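PDB 6A2A: sesquisabinene B synthase 2 from Santalum album, which probably cyclises farnesyl diphosphate to the sesquiterpene sesquisabinene B, using magnesium or manganese ions as a plant class I terpene synthase. Local coordinates for residues 164-169 with 181-186; 214-219 with 502-507; 254-259 with 284-289; 261-266 with 301-306. All coordinates share one frame; numbering follows the deposited sequence.

Contact 1. Residues 164-169 with 181-186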
loop_
_atom_site.group_PDB
_atom_site.type_symbol
_atom_site.label_atom_id
_atom_site.label_comp_id
_atom_site.label_asym_id
_atom_site.label_seq_id
_atom_site.Cartn_x
_atom_site.Cartn_y
_atom_site.Cartn_z
ATOM N N LEU A 164 6.423 25.737 40.628
ATOM C CA LEU A 164 6.301 24.917 39.392
ATOM C C LEU A 164 5.079 25.391 38.616
ATOM O O LEU A 164 5.126 25.489 37.379
ATOM C CB LEU A 164 6.141 23.433 39.743
ATOM C CG LEU A 164 5.924 22.474 38.567
ATOM C CD1 LEU A 164 7.118 22.546 37.617
ATOM C CD2 LEU A 164 5.739 21.044 39.032
ATOM N N SER A 165 3.982 25.696 39.301
ATOM C CA SER A 165 2.803 26.133 38.524
ATOM C C SER A 165 3.067 27.498 37.858
ATOM O O SER A 165 2.684 27.722 36.660
ATOM C CB SER A 165 1.593 26.165 39.410
ATOM O OG SER A 165 1.188 24.859 39.757
ATOM N N LEU A 166 3.781 28.378 38.506
ATOM C CA LEU A 166 4.121 29.678 37.924
ATOM C C LEU A 166 5.016 29.499 36.693
ATOM O O LEU A 166 4.818 30.133 35.646
ATOM C CB LEU A 166 4.858 30.509 38.966
ATOM C CG LEU A 166 5.338 31.892 38.539
ATOM C CD1 LEU A 166 4.155 32.758 38.157
ATOM C CD2 LEU A 166 6.131 32.543 39.636
ATOM N N TYR A 167 6.041 28.649 36.860
ATOM C CA TYR A 167 6.931 28.298 35.765
ATOM C C TYR A 167 6.091 27.841 34.581
ATOM O O TYR A 167 6.320 28.349 33.475
ATOM C CB TYR A 167 7.909 27.194 36.169
ATOM C CG TYR A 167 8.746 26.632 35.038
ATOM C CD1 TYR A 167 9.961 27.202 34.703
ATOM C CD2 TYR A 167 8.388 25.462 34.425
ATOM C CE1 TYR A 167 10.793 26.640 33.745
ATOM C CE2 TYR A 167 9.165 24.917 33.412
ATOM C CZ TYR A 167 10.402 25.478 33.114
ATOM O OH TYR A 167 11.170 24.887 32.137
ATOM N N GLU A 168 5.207 26.867 34.747
ATOM C CA GLU A 168 4.492 26.297 33.658
ATOM C C GLU A 168 3.577 27.360 33.012
ATOM O O GLU A 168 3.421 27.403 31.799
ATOM C CB GLU A 168 3.622 25.130 34.071
ATOM C CG GLU A 168 4.406 23.926 34.580
ATOM C CD GLU A 168 5.140 23.110 33.514
ATOM O OE1 GLU A 168 5.412 23.655 32.392
ATOM O OE2 GLU A 168 5.384 21.898 33.772
ATOM N N ALA A 169 2.974 28.199 33.850
ATOM C CA ALA A 169 2.047 29.249 33.357
ATOM C C ALA A 169 2.753 30.308 32.502
ATOM O O ALA A 169 2.114 30.830 31.528
ATOM C CB ALA A 169 1.358 29.907 34.543
ATOM N N ASP A 181 7.765 37.148 31.725
ATOM C CA ASP A 181 9.187 36.911 31.544
ATOM C C ASP A 181 9.927 36.885 32.887
ATOM O O ASP A 181 10.841 36.098 33.112
ATOM C CB ASP A 181 9.847 38.024 30.765
ATOM C CG ASP A 181 9.379 38.067 29.319
ATOM O OD1 ASP A 181 9.389 36.999 28.692
ATOM O OD2 ASP A 181 8.984 39.163 28.837
ATOM N N GLU A 182 9.534 37.806 33.765
ATOM C CA GLU A 182 10.131 37.856 35.119
ATOM C C GLU A 182 9.776 36.547 35.873
ATOM O O GLU A 182 10.635 36.015 36.638
ATOM C CB GLU A 182 9.567 39.034 35.915
ATOM C CG GLU A 182 10.190 40.391 35.597
ATOM C CD GLU A 182 9.363 41.637 35.965
ATOM O OE1 GLU A 182 8.282 41.515 36.590
ATOM O OE2 GLU A 182 9.783 42.742 35.568
ATOM N N ALA A 183 8.534 36.094 35.739
ATOM C CA ALA A 183 8.043 34.871 36.397
ATOM C C ALA A 183 8.867 33.677 35.933
ATOM O O ALA A 183 9.314 32.825 36.720
ATOM C CB ALA A 183 6.601 34.655 36.083
ATOM N N ARG A 184 9.096 33.608 34.628
ATOM C CA ARG A 184 9.921 32.510 34.094
ATOM C C ARG A 184 11.338 32.535 34.664
ATOM O O ARG A 184 11.851 31.482 35.122
ATOM C CB ARG A 184 9.975 32.546 32.559
ATOM C CG ARG A 184 10.893 31.481 31.973
ATOM C CD ARG A 184 11.136 31.601 30.464
ATOM N NE ARG A 184 11.897 32.812 30.200
ATOM C CZ ARG A 184 13.211 32.910 30.309
ATOM N NH1 ARG A 184 13.933 31.861 30.665
ATOM N NH2 ARG A 184 13.818 34.062 30.058
ATOM N N THR A 185 12.012 33.684 34.671
ATOM C CA THR A 185 13.359 33.786 35.141
ATOM C C THR A 185 13.401 33.433 36.647
ATOM O O THR A 185 14.266 32.688 37.057
ATOM C CB THR A 185 13.928 35.202 34.902
ATOM O OG1 THR A 185 13.946 35.416 33.484
ATOM C CG2 THR A 185 15.341 35.374 35.413
ATOM N N PHE A 186 12.442 33.920 37.396
ATOM C CA PHE A 186 12.429 33.731 38.853
ATOM C C PHE A 186 12.165 32.248 39.161
ATOM O O PHE A 186 12.962 31.666 39.876
ATOM C CB PHE A 186 11.353 34.598 39.489
ATOM C CG PHE A 186 11.149 34.358 40.958
ATOM C CD1 PHE A 186 12.027 34.908 41.878
ATOM C CD2 PHE A 186 10.067 33.635 41.390
ATOM C CE1 PHE A 186 11.815 34.708 43.235
ATOM C CE2 PHE A 186 9.846 33.463 42.743
ATOM C CZ PHE A 186 10.727 34.004 43.651
#

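Contact 2. Residues 214-219 with 502-507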
loop_
_atom_site.group_PDB
_atom_site.type_symbol
_atom_site.label_atom_id
_atom_site.label_comp_id
_atom_site.label_asym_id
_atom_site.label_seq_id
_atom_site.Cartn_x
_atom_site.Cartn_y
_atom_site.Cartn_z
ATOM N N PRO A 214 9.147 22.731 29.526
ATOM C CA PRO A 214 7.831 23.015 30.081
ATOM C C PRO A 214 6.711 22.208 29.425
ATOM O O PRO A 214 6.835 21.768 28.272
ATOM C CB PRO A 214 7.628 24.523 29.886
ATOM C CG PRO A 214 8.618 24.885 28.832
ATOM C CD PRO A 214 9.760 23.896 28.889
ATOM N N LEU A 215 5.594 21.977 30.126
ATOM C CA LEU A 215 4.520 21.238 29.631
ATOM C C LEU A 215 4.044 21.784 28.268
ATOM O O LEU A 215 3.671 21.011 27.383
ATOM C CB LEU A 215 3.370 21.268 30.655
ATOM C CG LEU A 215 2.116 20.519 30.269
ATOM C CD1 LEU A 215 2.408 19.070 30.037
ATOM C CD2 LEU A 215 1.024 20.640 31.337
ATOM N N HIS A 216 4.044 23.099 28.158
ATOM C CA HIS A 216 3.531 23.775 26.970
ATOM C C HIS A 216 4.370 23.376 25.744
ATOM O O HIS A 216 3.860 23.476 24.631
ATOM C CB HIS A 216 3.589 25.292 27.179
ATOM C CG HIS A 216 2.873 26.084 26.133
ATOM N ND1 HIS A 216 1.561 25.854 25.813
ATOM C CD2 HIS A 216 3.261 27.175 25.422
ATOM C CE1 HIS A 216 1.166 26.760 24.904
ATOM N NE2 HIS A 216 2.156 27.603 24.690
ATOM N N TRP A 217 5.636 23.026 25.940
ATOM C CA TRP A 217 6.579 22.711 24.825
ATOM C C TRP A 217 6.658 21.190 24.551
ATOM O O TRP A 217 7.374 20.769 23.645
ATOM C CB TRP A 217 7.947 23.297 25.162
ATOM C CG TRP A 217 8.012 24.793 25.082
ATOM C CD1 TRP A 217 6.975 25.659 24.880
ATOM C CD2 TRP A 217 9.187 25.585 25.218
ATOM N NE1 TRP A 217 7.427 26.949 24.905
ATOM C CE2 TRP A 217 8.791 26.931 25.045
ATOM C CE3 TRP A 217 10.534 25.307 25.401
ATOM C CZ2 TRP A 217 9.706 27.954 25.107
ATOM C CZ3 TRP A 217 11.441 26.324 25.417
ATOM C CH2 TRP A 217 11.027 27.645 25.338
ATOM N N ARG A 218 5.940 20.358 25.278
ATOM C CA ARG A 218 6.021 18.911 25.115
ATOM C C ARG A 218 4.909 18.415 24.204
ATOM O O ARG A 218 3.828 19.027 24.095
ATOM C CB ARG A 218 5.994 18.223 26.500
ATOM C CG ARG A 218 7.266 18.440 27.298
ATOM C CD ARG A 218 7.235 17.795 28.717
ATOM N NE ARG A 218 8.529 17.817 29.337
ATOM C CZ ARG A 218 9.497 16.917 29.113
ATOM N NH1 ARG A 218 9.340 15.978 28.189
ATOM N NH2 ARG A 218 10.627 17.013 29.773
ATOM N N THR A 219 5.103 17.244 23.653
ATOM C CA THR A 219 4.109 16.607 22.857
ATOM C C THR A 219 3.013 16.049 23.739
ATOM O O THR A 219 3.226 15.736 24.936
ATOM C CB THR A 219 4.605 15.461 21.976
ATOM O OG1 THR A 219 4.865 14.285 22.749
ATOM C CG2 THR A 219 5.835 15.813 21.147
ATOM N N MET A 502 10.586 34.160 21.939
ATOM C CA MET A 502 9.850 35.206 21.174
ATOM C C MET A 502 8.847 34.585 20.194
ATOM O O MET A 502 7.709 34.996 20.097
ATOM C CB MET A 502 10.855 36.080 20.417
ATOM C CG MET A 502 10.201 37.181 19.583
ATOM S SD MET A 502 9.775 36.770 17.852
ATOM C CE MET A 502 11.425 36.452 17.251
ATOM N N TRP A 503 9.283 33.635 19.368
ATOM C CA TRP A 503 8.366 33.083 18.356
ATOM C C TRP A 503 7.247 32.282 19.008
ATOM O O TRP A 503 6.136 32.296 18.539
ATOM C CB TRP A 503 9.148 32.264 17.326
ATOM C CG TRP A 503 9.906 33.042 16.301
ATOM C CD1 TRP A 503 11.252 33.117 16.135
ATOM C CD2 TRP A 503 9.332 33.863 15.272
ATOM N NE1 TRP A 503 11.570 33.964 15.091
ATOM C CE2 TRP A 503 10.408 34.418 14.545
ATOM C CE3 TRP A 503 8.028 34.219 14.948
ATOM C CZ2 TRP A 503 10.199 35.280 13.477
ATOM C CZ3 TRP A 503 7.830 35.122 13.924
ATOM C CH2 TRP A 503 8.896 35.585 13.185
ATOM N N TRP A 504 7.518 31.609 20.147
ATOM C CA TRP A 504 6.446 31.020 20.894
ATOM C C TRP A 504 5.426 32.074 21.353
ATOM O O TRP A 504 4.251 31.805 21.352
ATOM C CB TRP A 504 7.010 30.226 22.094
ATOM C CG TRP A 504 7.076 28.743 21.890
ATOM C CD1 TRP A 504 8.214 28.025 21.704
ATOM C CD2 TRP A 504 5.998 27.813 21.782
ATOM N NE1 TRP A 504 7.915 26.705 21.539
ATOM C CE2 TRP A 504 6.576 26.538 21.592
ATOM C CE3 TRP A 504 4.601 27.894 21.893
ATOM C CZ2 TRP A 504 5.822 25.375 21.519
ATOM C CZ3 TRP A 504 3.854 26.743 21.780
ATOM C CH2 TRP A 504 4.464 25.495 21.614
ATOM N N LYS A 505 5.888 33.202 21.845
ATOM C CA LYS A 505 4.953 34.294 22.225
ATOM C C LYS A 505 4.032 34.690 21.056
ATOM O O LYS A 505 2.829 34.881 21.209
ATOM C CB LYS A 505 5.769 35.472 22.732
ATOM C CG LYS A 505 6.318 35.327 24.156
ATOM C CD LYS A 505 7.370 36.350 24.425
ATOM C CE LYS A 505 8.041 36.169 25.760
ATOM N NZ LYS A 505 9.044 37.221 26.001
ATOM N N ARG A 506 4.604 34.786 19.864
ATOM C CA ARG A 506 3.794 35.110 18.676
ATOM C C ARG A 506 2.813 33.999 18.353
ATOM O O ARG A 506 1.668 34.239 18.044
ATOM C CB ARG A 506 4.770 35.442 17.529
ATOM C CG ARG A 506 5.734 36.554 17.891
ATOM C CD ARG A 506 6.321 37.356 16.746
ATOM N NE ARG A 506 5.380 38.369 16.317
ATOM C CZ ARG A 506 5.675 39.314 15.425
ATOM N NH1 ARG A 506 6.892 39.378 14.883
ATOM N NH2 ARG A 506 4.756 40.197 15.114
ATOM N N LEU A 507 3.237 32.710 18.358
ATOM C CA LEU A 507 2.338 31.588 18.223
ATOM C C LEU A 507 1.159 31.621 19.216
ATOM O O LEU A 507 0.026 31.377 18.831
ATOM C CB LEU A 507 3.155 30.313 18.493
ATOM C CG LEU A 507 3.748 29.481 17.383
ATOM C CD1 LEU A 507 4.058 28.070 17.915
ATOM C CD2 LEU A 507 2.913 29.410 16.115
#

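Contact 3. Residues 254-259 with 284-289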
loop_
_atom_site.group_PDB
_atom_site.type_symbol
_atom_site.label_atom_id
_atom_site.label_comp_id
_atom_site.label_asym_id
_atom_site.label_seq_id
_atom_site.Cartn_x
_atom_site.Cartn_y
_atom_site.Cartn_z
ATOM N N SER A 254 -2.885 0.538 19.695
ATOM C CA SER A 254 -3.173 -0.560 18.705
ATOM C C SER A 254 -3.416 0.030 17.318
ATOM O O SER A 254 -3.055 -0.618 16.362
ATOM C CB SER A 254 -4.349 -1.473 19.092
ATOM O OG SER A 254 -5.607 -0.801 18.920
ATOM N N PHE A 255 -4.055 1.199 17.225
ATOM C CA PHE A 255 -4.193 1.891 15.933
ATOM C C PHE A 255 -2.805 2.273 15.386
ATOM O O PHE A 255 -2.533 2.064 14.194
ATOM C CB PHE A 255 -4.993 3.186 16.002
ATOM C CG PHE A 255 -6.478 3.039 16.124
ATOM C CD1 PHE A 255 -7.267 2.968 14.991
ATOM C CD2 PHE A 255 -7.086 3.046 17.381
ATOM C CE1 PHE A 255 -8.646 2.875 15.108
ATOM C CE2 PHE A 255 -8.467 2.937 17.498
ATOM C CZ PHE A 255 -9.242 2.864 16.356
ATOM N N HIS A 256 -1.974 2.850 16.250
ATOM C CA HIS A 256 -0.566 3.192 15.835
ATOM C C HIS A 256 0.194 1.959 15.335
ATOM O O HIS A 256 0.941 2.007 14.336
ATOM C CB HIS A 256 0.169 3.862 16.992
ATOM C CG HIS A 256 -0.423 5.171 17.376
ATOM N ND1 HIS A 256 -0.121 5.787 18.559
ATOM C CD2 HIS A 256 -1.271 5.980 16.703
ATOM C CE1 HIS A 256 -0.775 6.921 18.631
ATOM N NE2 HIS A 256 -1.479 7.068 17.487
ATOM N N GLN A 257 0.065 0.841 16.035
ATOM C CA GLN A 257 0.809 -0.352 15.650
ATOM C C GLN A 257 0.368 -0.810 14.257
ATOM O O GLN A 257 1.219 -1.300 13.482
ATOM C CB GLN A 257 0.621 -1.448 16.705
ATOM C CG GLN A 257 1.378 -1.144 17.986
ATOM C CD GLN A 257 1.107 -2.155 19.069
ATOM O OE1 GLN A 257 0.158 -2.926 18.963
ATOM N NE2 GLN A 257 1.952 -2.169 20.083
ATOM N N LYS A 258 -0.917 -0.684 13.914
ATOM C CA LYS A 258 -1.396 -1.069 12.583
ATOM C C LYS A 258 -0.819 -0.129 11.511
ATOM O O LYS A 258 -0.493 -0.542 10.394
ATOM C CB LYS A 258 -2.929 -1.083 12.513
ATOM C CG LYS A 258 -3.538 -2.325 13.180
ATOM C CD LYS A 258 -5.034 -2.233 13.436
ATOM C CE LYS A 258 -5.509 -3.105 14.593
ATOM N NZ LYS A 258 -5.364 -4.546 14.293
ATOM N N GLU A 259 -0.777 1.129 11.855
ATOM C CA GLU A 259 -0.224 2.172 10.959
ATOM C C GLU A 259 1.249 1.862 10.663
ATOM O O GLU A 259 1.648 1.956 9.497
ATOM C CB GLU A 259 -0.386 3.570 11.567
ATOM C CG GLU A 259 -1.813 4.065 11.642
ATOM C CD GLU A 259 -1.998 5.260 12.528
ATOM O OE1 GLU A 259 -0.952 5.805 13.025
ATOM O OE2 GLU A 259 -3.157 5.632 12.740
ATOM N N GLN A 284 11.750 6.940 12.539
ATOM C CA GLN A 284 11.893 8.226 13.138
ATOM C C GLN A 284 10.838 9.211 12.624
ATOM O O GLN A 284 10.306 9.962 13.381
ATOM C CB GLN A 284 13.317 8.730 12.998
ATOM C CG GLN A 284 14.201 7.820 13.826
ATOM C CD GLN A 284 15.601 8.269 14.139
ATOM O OE1 GLN A 284 16.091 7.953 15.185
ATOM N NE2 GLN A 284 16.256 8.927 13.223
ATOM N N SER A 285 10.513 9.136 11.346
ATOM C CA SER A 285 9.495 10.017 10.812
ATOM C C SER A 285 8.158 9.720 11.484
ATOM O O SER A 285 7.447 10.584 11.854
ATOM C CB SER A 285 9.328 9.865 9.309
ATOM O OG SER A 285 8.245 10.601 8.858
ATOM N N TYR A 286 7.852 8.453 11.604
ATOM C CA TYR A 286 6.612 8.045 12.218
ATOM C C TYR A 286 6.569 8.478 13.684
ATOM O O TYR A 286 5.602 9.010 14.124
ATOM C CB TYR A 286 6.311 6.551 12.037
ATOM C CG TYR A 286 4.962 6.162 12.602
ATOM C CD1 TYR A 286 3.800 6.568 12.019
ATOM C CD2 TYR A 286 4.870 5.447 13.756
ATOM C CE1 TYR A 286 2.574 6.250 12.560
ATOM C CE2 TYR A 286 3.667 5.130 14.299
ATOM C CZ TYR A 286 2.509 5.534 13.707
ATOM O OH TYR A 286 1.331 5.193 14.291
ATOM N N MET A 287 7.657 8.289 14.404
ATOM C CA MET A 287 7.659 8.695 15.817
ATOM C C MET A 287 7.417 10.203 15.947
ATOM O O MET A 287 6.734 10.607 16.911
ATOM C CB MET A 287 8.948 8.268 16.512
ATOM C CG MET A 287 9.039 6.778 16.674
ATOM S SD MET A 287 10.557 6.272 17.514
ATOM C CE MET A 287 10.494 7.269 18.996
ATOM N N TYR A 288 7.964 11.013 15.057
ATOM C CA TYR A 288 7.743 12.429 15.078
ATOM C C TYR A 288 6.296 12.707 14.698
ATOM O O TYR A 288 5.658 13.562 15.299
ATOM C CB TYR A 288 8.691 13.136 14.099
ATOM C CG TYR A 288 8.773 14.632 14.296
ATOM C CD1 TYR A 288 7.706 15.470 13.987
ATOM C CD2 TYR A 288 9.945 15.229 14.708
ATOM C CE1 TYR A 288 7.796 16.848 14.148
ATOM C CE2 TYR A 288 10.064 16.605 14.834
ATOM C CZ TYR A 288 8.967 17.416 14.602
ATOM O OH TYR A 288 9.131 18.775 14.731
ATOM N N ALA A 289 5.733 11.965 13.730
ATOM C CA ALA A 289 4.376 12.230 13.299
ATOM C C ALA A 289 3.426 12.048 14.498
ATOM O O ALA A 289 2.469 12.822 14.652
ATOM C CB ALA A 289 3.972 11.330 12.155
#

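Contact 4. Residues 261-266 with 301-306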
loop_
_atom_site.group_PDB
_atom_site.type_symbol
_atom_site.label_atom_id
_atom_site.label_comp_id
_atom_site.label_asym_id
_atom_site.label_seq_id
_atom_site.Cartn_x
_atom_site.Cartn_y
_atom_site.Cartn_z
ATOM N N GLY A 261 2.743 -0.910 10.766
ATOM C CA GLY A 261 2.742 -2.053 9.906
ATOM C C GLY A 261 2.568 -1.685 8.447
ATOM O O GLY A 261 3.354 -2.152 7.599
ATOM N N ARG A 262 1.535 -0.873 8.154
ATOM C CA ARG A 262 1.272 -0.428 6.810
ATOM C C ARG A 262 2.462 0.370 6.259
ATOM O O ARG A 262 2.884 0.166 5.112
ATOM C CB ARG A 262 0.026 0.433 6.743
ATOM C CG ARG A 262 -1.258 -0.382 6.816
ATOM C CD ARG A 262 -2.483 0.440 6.477
ATOM N NE ARG A 262 -2.849 1.288 7.581
ATOM C CZ ARG A 262 -3.551 0.926 8.649
ATOM N NH1 ARG A 262 -4.024 -0.312 8.779
ATOM N NH2 ARG A 262 -3.727 1.797 9.621
ATOM N N LEU A 263 2.975 1.277 7.087
ATOM C CA LEU A 263 4.067 2.182 6.621
ATOM C C LEU A 263 5.348 1.399 6.363
ATOM O O LEU A 263 6.055 1.694 5.387
ATOM C CB LEU A 263 4.269 3.259 7.677
ATOM C CG LEU A 263 3.223 4.355 7.643
ATOM C CD1 LEU A 263 3.320 5.207 8.874
ATOM C CD2 LEU A 263 3.373 5.219 6.402
ATOM N N SER A 264 5.608 0.398 7.173
ATOM C CA SER A 264 6.787 -0.474 7.040
ATOM C C SER A 264 6.686 -1.245 5.740
ATOM O O SER A 264 7.659 -1.346 4.954
ATOM C CB SER A 264 6.895 -1.431 8.198
ATOM O OG SER A 264 7.287 -0.735 9.353
ATOM N N ARG A 265 5.490 -1.807 5.491
ATOM C CA ARG A 265 5.304 -2.534 4.221
ATOM C C ARG A 265 5.500 -1.597 3.022
ATOM O O ARG A 265 6.157 -1.976 2.044
ATOM C CB ARG A 265 3.946 -3.245 4.208
ATOM C CG ARG A 265 3.903 -4.442 5.145
ATOM C CD ARG A 265 2.642 -5.283 5.051
ATOM N NE ARG A 265 1.487 -4.592 5.605
ATOM C CZ ARG A 265 1.123 -4.647 6.880
ATOM N NH1 ARG A 265 1.772 -5.433 7.722
ATOM N NH2 ARG A 265 0.129 -3.899 7.316
ATOM N N TRP A 266 4.964 -0.381 3.062
ATOM C CA TRP A 266 5.156 0.606 2.025
ATOM C C TRP A 266 6.665 0.874 1.831
ATOM O O TRP A 266 7.137 0.952 0.696
ATOM C CB TRP A 266 4.418 1.911 2.367
ATOM C CG TRP A 266 4.833 3.083 1.536
ATOM C CD1 TRP A 266 4.472 3.355 0.246
ATOM C CD2 TRP A 266 5.698 4.167 1.953
ATOM N NE1 TRP A 266 5.076 4.503 -0.188
ATOM C CE2 TRP A 266 5.823 5.038 0.849
ATOM C CE3 TRP A 266 6.372 4.470 3.141
ATOM C CZ2 TRP A 266 6.604 6.193 0.884
ATOM C CZ3 TRP A 266 7.133 5.630 3.172
ATOM C CH2 TRP A 266 7.217 6.488 2.077
ATOM N N VAL A 301 -4.200 10.711 7.505
ATOM C CA VAL A 301 -3.404 11.924 7.380
ATOM C C VAL A 301 -2.039 11.665 8.016
ATOM O O VAL A 301 -0.989 12.024 7.440
ATOM C CB VAL A 301 -4.112 13.118 8.018
ATOM C CG1 VAL A 301 -3.211 14.338 8.122
ATOM C CG2 VAL A 301 -5.376 13.449 7.244
ATOM N N ARG A 302 -2.048 11.107 9.201
ATOM C CA ARG A 302 -0.788 10.810 9.885
ATOM C C ARG A 302 0.100 9.882 9.055
ATOM O O ARG A 302 1.332 10.108 8.978
ATOM C CB ARG A 302 -1.096 10.182 11.254
ATOM C CG ARG A 302 0.117 9.625 11.942
ATOM C CD ARG A 302 -0.088 9.356 13.433
ATOM N NE ARG A 302 -1.237 8.453 13.703
ATOM C CZ ARG A 302 -2.480 8.882 14.048
ATOM N NH1 ARG A 302 -2.740 10.161 14.333
ATOM N NH2 ARG A 302 -3.450 7.990 14.118
ATOM N N GLU A 303 -0.472 8.850 8.420
ATOM C CA GLU A 303 0.348 7.973 7.552
ATOM C C GLU A 303 0.995 8.810 6.419
ATOM O O GLU A 303 2.155 8.602 6.065
ATOM C CB GLU A 303 -0.481 6.809 7.027
ATOM C CG GLU A 303 -0.713 5.729 8.076
ATOM C CD GLU A 303 -1.603 4.559 7.618
ATOM O OE1 GLU A 303 -1.365 4.032 6.524
ATOM O OE2 GLU A 303 -2.516 4.151 8.382
ATOM N N MET A 304 0.226 9.711 5.792
ATOM C CA MET A 304 0.726 10.420 4.671
ATOM C C MET A 304 1.816 11.379 5.173
ATOM O O MET A 304 2.870 11.558 4.485
ATOM C CB MET A 304 -0.382 11.126 3.891
ATOM C CG MET A 304 -1.190 10.161 3.007
ATOM S SD MET A 304 -2.463 11.004 2.080
ATOM C CE MET A 304 -3.798 11.016 3.285
ATOM N N GLU A 305 1.633 11.988 6.341
ATOM C CA GLU A 305 2.663 12.935 6.803
ATOM C C GLU A 305 3.952 12.149 7.109
ATOM O O GLU A 305 5.037 12.642 6.921
ATOM C CB GLU A 305 2.205 13.690 8.065
ATOM C CG GLU A 305 1.041 14.648 7.860
ATOM C CD GLU A 305 1.354 15.840 6.988
ATOM O OE1 GLU A 305 2.306 16.559 7.295
ATOM O OE2 GLU A 305 0.636 16.051 6.006
ATOM N N ALA A 306 3.805 10.946 7.660
ATOM C CA ALA A 306 4.932 10.070 7.983
ATOM C C ALA A 306 5.664 9.690 6.695
ATOM O O ALA A 306 6.916 9.668 6.671
ATOM C CB ALA A 306 4.445 8.848 8.750
#

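Contact 1. Residues 164-169 with 181-186
Leu166, on the helix 160-170, meets Ala183 of the helix 178-192 in a small apolar contact that shows how one branched side chain can join two helices. Placing CG anti to the backbone N (chi1 178°) sets both methyls of Leu166 against the second helix. Its CD1 lies 3.7 Å from Ala183 CB, and the small alanine side chain is consistent with the CA atoms of Leu166 and Ala183 lying 6.7 Å apart. The other branch turns to the aromatic neighbour: Leu166 CD2 stands 4.4 Å from Phe186 CD2, at the edge of the ring and near its plane. Tyr167 follows; its side chain passes beside 181-186 and meets Ala187, Thr188 and Leu191, further along helix 178-192, and its OH is hydrogen-bonded to Ala210 O. This pairing belongs to the alpha-helical N-terminal domain of terpene synthases. Helix 201-212 packs against Leu164, helix 121-133 against Ser165 and Ala169, and Phe152 of the short antiparallel strand pair meets the Phe186 ring.

Contact 2. Residues 214-219 with 502-507
Two indole N-H donors, Trp217 NE1 and Trp504 NE1, lie 3.4 Å apart without bonding to each other, brought together by a face-to-face stack. With His216 these tryptophans form an aromatic cluster joining the loop between helices 201-212 and 220-232 to helix 489-510 of the C-terminal part of the chain. The five-membered rings of Trp217 and Trp504 have centroids 3.8 Å apart and planes inclined by 16°; the indoles enter the stack from opposite ends and overlap through their pyrrole rings. Trp217 is sandwiched, for Pro214 CG lies over its opposite face. On the other face of Trp504 sits Leu507 CD1, from the next turn of its own helix. His216 meets the six-membered ring of Trp504 obliquely, at 49° between planes; its CG is anti to the backbone N (chi1 -170°), which places the imidazole against the Trp504 benzo ring. The polar ends bond elsewhere: His216 NE2 to Asn508 OD1, and Trp504 NE1 to His533 NE2, whose ring also stacks on Trp217. Replacing Trp504 by alanine is likely to open a gap beside Trp217 and His216 and deprive His533 NE2 of its indole donor. At the closest carbon contact of the stack, Trp217 CD1 lies 3.4 Å from Trp504 CE2.

Contact 3. Residues 254-259 with 284-289
The phenol of Tyr286 crosses both Glu259 and His256 at about a right angle, reaching from helix 281-292 to helix 239-270 in the alpha-helical terpene synthase fold and so tying helices whose backbones stay apart. Its CG lies anti to the backbone N (chi1 -176°), directing the ring at the other helix across a CA-CA separation of 9.1 Å between Glu259 and Tyr286. Tyr286 OH donates to Glu259 OE1 at 2.7 Å. The acceptor lies at the edge of the tyrosine ring, near its plane, while the carboxylate plane stands 85° from the ring. The hydroxyl meets the anti side of OE1, 28° out of the carboxylate plane. Beside this bond, Tyr286 OH packs 3.2 Å from His256 CB; the imidazole itself uses NE2 to donate to Phe294 O. Glu259 OE2 forms a salt bridge with Arg302. The buried carboxylate is therefore held through both oxygens, and the arginine and the phenol together would be expected to stabilise its negative charge.

Contact 4. Residues 261-266 with 301-306
Arg262 and Glu303 supply the polar half of this contact, a side-on salt bridge in which two guanidinium nitrogens converge on one carboxylate oxygen. Arg262 NE reaches Glu303 OE2 at 3.0 Å and Arg262 NH2 reaches the same atom at 2.9 Å, both on its syn side and from the same face of the carboxylate plane. The acceptor lies almost in the guanidinium plane, though the two flat groups are turned 23° apart. Arg262 NE also makes a weak, 3.3 Å bond to Glu303 OE1. A bend at chi3 (-77°) brings the arginine end across the extended glutamate. With a leucine in place of Glu303, the Arg262 guanidinium would probably lose its anionic mate and be freer to turn.

The apolar half belongs to Leu263. Its CD1 packs 3.8 Å from Ala306 CB and 4.1 Å from Glu303 CG, and its CD2 lies 3.6 Å from Glu303 O. The aliphatic stem of Glu303 serves the packing while its head holds the arginine.

Together these interactions join helix 239-270 to helix 299-321 in the alpha-helical terpene synthase fold, the short segments running in roughly the same direction with a crossing angle of -35° and axes 10.7 Å apart at closest approach. Helix 281-292 packs alongside both, its Tyr286 touching Leu263 and Ala306, while helix 41-50 meets Ser264 and Arg265, and helix 348-372 meets Trp266 and Met304.

In the fold
From the N terminus, contact 1 comes first, closing a short loop within the N-terminal helical domain. Contact 2 opens after it and closes a loop of 282 residues, bringing the chain after helix 201-212 onto helix 489-510. The two adjoin through the Asp181-Lys505 salt bridge and Glu168 OE1, which probably accepts from Leu215 N. Contacts 3 and 4 are nested inside the long loop, and their segments alternate along the chain. Both start from helix 239-270, which thereby binds the successive helices 281-292 and 299-321. Their centres lie about 7 Å apart, whereas contact 1 is across the chain's centre, about 34 Å from contact 3 between centres.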